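PDB 2VVF: major capsid protein P2 from Pseudoalteromonas phage pm2, which builds the capsid of this marine, lipid-containing bacteriophage as a homotrimer of double jelly-roll subunits. Local coordinates for residues 166-172 with 229-235. Numbering follows the deposited sequence.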
loop_
_atom_site.group_PDB
_atom_site.type_symbol
_atom_site.label_atom_id
_atom_site.label_comp_id
_atom_site.label_asym_id
_atom_site.label_seq_id
_atom_site.Cartn_x
_atom_site.Cartn_y
_atom_site.Cartn_z
ATOM N N ARG A 166 16.984 -24.304 -16.120
ATOM C CA ARG A 166 17.372 -22.932 -16.425
ATOM C C ARG A 166 16.950 -22.522 -17.831
ATOM O O ARG A 166 17.792 -22.225 -18.676
ATOM C CB ARG A 166 18.884 -22.750 -16.263
ATOM C CG ARG A 166 19.365 -22.750 -14.821
ATOM C CD ARG A 166 20.760 -22.156 -14.706
ATOM N NE ARG A 166 21.771 -23.173 -14.438
ATOM C CZ ARG A 166 22.773 -23.465 -15.261
ATOM N NH1 ARG A 166 22.899 -22.817 -16.411
ATOM N NH2 ARG A 166 23.650 -24.406 -14.935
ATOM N N PRO A 167 15.643 -22.502 -18.078
ATOM C CA PRO A 167 15.123 -22.108 -19.384
ATOM C C PRO A 167 15.695 -20.751 -19.788
ATOM O O PRO A 167 15.597 -19.778 -19.041
ATOM C CB PRO A 167 13.609 -22.008 -19.150
ATOM C CG PRO A 167 13.441 -21.934 -17.662
ATOM C CD PRO A 167 14.566 -22.731 -17.101
ATOM N N VAL A 168 16.315 -20.702 -20.961
ATOM C CA VAL A 168 16.941 -19.478 -21.451
ATOM C C VAL A 168 15.952 -18.344 -21.709
ATOM O O VAL A 168 14.925 -18.534 -22.360
ATOM C CB VAL A 168 17.816 -19.755 -22.688
ATOM C CG1 VAL A 168 18.409 -18.459 -23.221
ATOM C CG2 VAL A 168 18.917 -20.753 -22.347
ATOM N N GLY A 169 16.283 -17.155 -21.212
ATOM C CA GLY A 169 15.441 -15.980 -21.407
ATOM C C GLY A 169 14.402 -15.816 -20.304
ATOM O O GLY A 169 13.816 -14.746 -20.143
ATOM N N TYR A 170 14.175 -16.884 -19.549
ATOM C CA TYR A 170 13.206 -16.859 -18.461
ATOM C C TYR A 170 13.821 -16.270 -17.197
ATOM O O TYR A 170 15.030 -16.056 -17.126
ATOM C CB TYR A 170 12.682 -18.270 -18.185
ATOM C CG TYR A 170 11.714 -18.773 -19.231
ATOM C CD1 TYR A 170 10.366 -18.925 -18.940
ATOM C CD2 TYR A 170 12.146 -19.086 -20.512
ATOM C CE1 TYR A 170 9.474 -19.380 -19.895
ATOM C CE2 TYR A 170 11.264 -19.543 -21.474
ATOM C CZ TYR A 170 9.929 -19.688 -21.161
ATOM O OH TYR A 170 9.043 -20.139 -22.116
ATOM N N ARG A 171 12.979 -16.011 -16.203
ATOM C CA ARG A 171 13.433 -15.456 -14.934
ATOM C C ARG A 171 12.903 -16.292 -13.778
ATOM O O ARG A 171 12.007 -17.116 -13.956
ATOM C CB ARG A 171 12.934 -14.019 -14.767
ATOM C CG ARG A 171 13.387 -13.054 -15.846
ATOM C CD ARG A 171 13.132 -11.618 -15.416
ATOM N NE ARG A 171 14.035 -10.672 -16.067
ATOM C CZ ARG A 171 15.023 -10.035 -15.446
ATOM N NH1 ARG A 171 15.245 -10.242 -14.155
ATOM N NH2 ARG A 171 15.791 -9.190 -16.119
ATOM N N ILE A 172 13.447 -16.056 -12.592
ATOM C CA ILE A 172 12.998 -16.746 -11.392
ATOM C C ILE A 172 12.569 -15.708 -10.367
ATOM O O ILE A 172 13.388 -14.929 -9.881
ATOM C CB ILE A 172 14.078 -17.680 -10.822
ATOM C CG1 ILE A 172 14.382 -18.807 -11.811
ATOM C CG2 ILE A 172 13.625 -18.254 -9.484
ATOM C CD1 ILE A 172 15.503 -19.719 -11.365
ATOM N N VAL A 229 10.304 -6.470 -11.056
ATOM C CA VAL A 229 10.538 -7.671 -11.851
ATOM C C VAL A 229 11.999 -7.821 -12.266
ATOM O O VAL A 229 12.470 -8.930 -12.510
ATOM C CB VAL A 229 9.597 -7.731 -13.070
ATOM C CG1 VAL A 229 9.971 -6.665 -14.091
ATOM C CG2 VAL A 229 9.629 -9.112 -13.701
ATOM N N TYR A 230 12.708 -6.697 -12.348
ATOM C CA TYR A 230 14.109 -6.690 -12.758
ATOM C C TYR A 230 15.052 -7.152 -11.655
ATOM O O TYR A 230 16.267 -7.213 -11.848
ATOM C CB TYR A 230 14.520 -5.292 -13.221
ATOM C CG TYR A 230 13.946 -4.894 -14.557
ATOM C CD1 TYR A 230 14.506 -5.359 -15.740
ATOM C CD2 TYR A 230 12.848 -4.047 -14.637
ATOM C CE1 TYR A 230 13.986 -4.993 -16.968
ATOM C CE2 TYR A 230 12.320 -3.675 -15.861
ATOM C CZ TYR A 230 12.895 -4.149 -17.022
ATOM O OH TYR A 230 12.377 -3.780 -18.244
ATOM N N GLN A 231 14.491 -7.456 -10.490
ATOM C CA GLN A 231 15.292 -7.907 -9.361
ATOM C C GLN A 231 15.337 -9.429 -9.358
ATOM O O GLN A 231 16.162 -10.039 -8.677
ATOM C CB GLN A 231 14.700 -7.400 -8.043
ATOM C CG GLN A 231 15.078 -5.970 -7.682
ATOM C CD GLN A 231 16.307 -5.476 -8.420
ATOM O OE1 GLN A 231 17.426 -5.906 -8.143
ATOM N NE2 GLN A 231 16.108 -4.539 -9.339
ATOM N N SER A 232 14.441 -10.035 -10.127
ATOM C CA SER A 232 14.370 -11.486 -10.224
ATOM C C SER A 232 15.590 -12.043 -10.950
ATOM O O SER A 232 16.307 -11.312 -11.632
ATOM C CB SER A 232 13.088 -11.910 -10.945
ATOM O OG SER A 232 13.090 -11.458 -12.287
ATOM N N VAL A 233 15.816 -13.343 -10.797
ATOM C CA VAL A 233 16.946 -14.004 -11.434
ATOM C C VAL A 233 16.735 -14.159 -12.938
ATOM O O VAL A 233 15.802 -14.832 -13.379
ATOM C CB VAL A 233 17.243 -15.367 -10.776
ATOM C CG1 VAL A 233 18.378 -16.074 -11.501
ATOM C CG2 VAL A 233 17.563 -15.192 -9.299
ATOM N N LEU A 234 17.611 -13.542 -13.724
ATOM C CA LEU A 234 17.537 -13.649 -15.175
ATOM C C LEU A 234 18.363 -14.849 -15.621
ATOM O O LEU A 234 19.590 -14.837 -15.535
ATOM C CB LEU A 234 18.062 -12.380 -15.848
ATOM C CG LEU A 234 18.155 -12.466 -17.375
ATOM C CD1 LEU A 234 16.833 -12.927 -17.970
ATOM C CD2 LEU A 234 18.582 -11.135 -17.974
ATOM N N LEU A 235 17.680 -15.895 -16.071
ATOM C CA LEU A 235 18.354 -17.110 -16.506
ATOM C C LEU A 235 19.151 -16.900 -17.791
ATOM O O LEU A 235 18.751 -17.335 -18.871
ATOM C CB LEU A 235 17.359 -18.261 -16.633
ATOM C CG LEU A 235 16.733 -18.673 -15.295
ATOM C CD1 LEU A 235 15.650 -19.720 -15.490
ATOM C CD2 LEU A 235 17.798 -19.174 -14.332
#
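Backbone bonds at one end and side chains at the other can lengthen a short antiparallel pairing, as residues 166-172 with 229-235 illustrate. I172 and V233 form the hydrogen-bonded pair, I172 N to V233 O at 2.8 Å and V233 N to I172 O at 3.0 Å; R171 and L234 are the adjoining non-hydrogen-bonded pair. Beyond the bridges, L235 N donates to Y170 O (2.9 Å), and a weak bond from G169 N to L235 O (3.4 Å) reaches into the type II turn P167-Y170, with G169 at its third position.

The paired residues divide by face, R171 with L234 and I172 with V233, whose beta-carbons meet at 3.9 Å, whereas S232 and L235 point toward the other segment. R171, m at chi1 then extended through chi2 and chi3, runs along its partner segment, its guanidinium over L234 CB and NH1 donating to S232 OG (3.1 Å). The p rotamer of S232 lets OG donate to V229 O (2.6 Å), tying the arginine to the 3-10 turn 229-231. L235, an mt leucine, packs beside the ends of the turn, against Y170 CB, P167 and I172: L235 CD1 lies 3.6 Å from P167 CD, and both methyls reach I172, L235 CD2 within 3.8 Å of I172 CD1.

In this C-terminal jelly-roll, strand 233-234 pairs with the start of strand 171-178, whose R171 also hydrogen-bonds through its backbone to M261 of strand 252-263; V233 packs on F187 and I189 of strand 182-189, in the facing sheet, and on M1 of a second subunit.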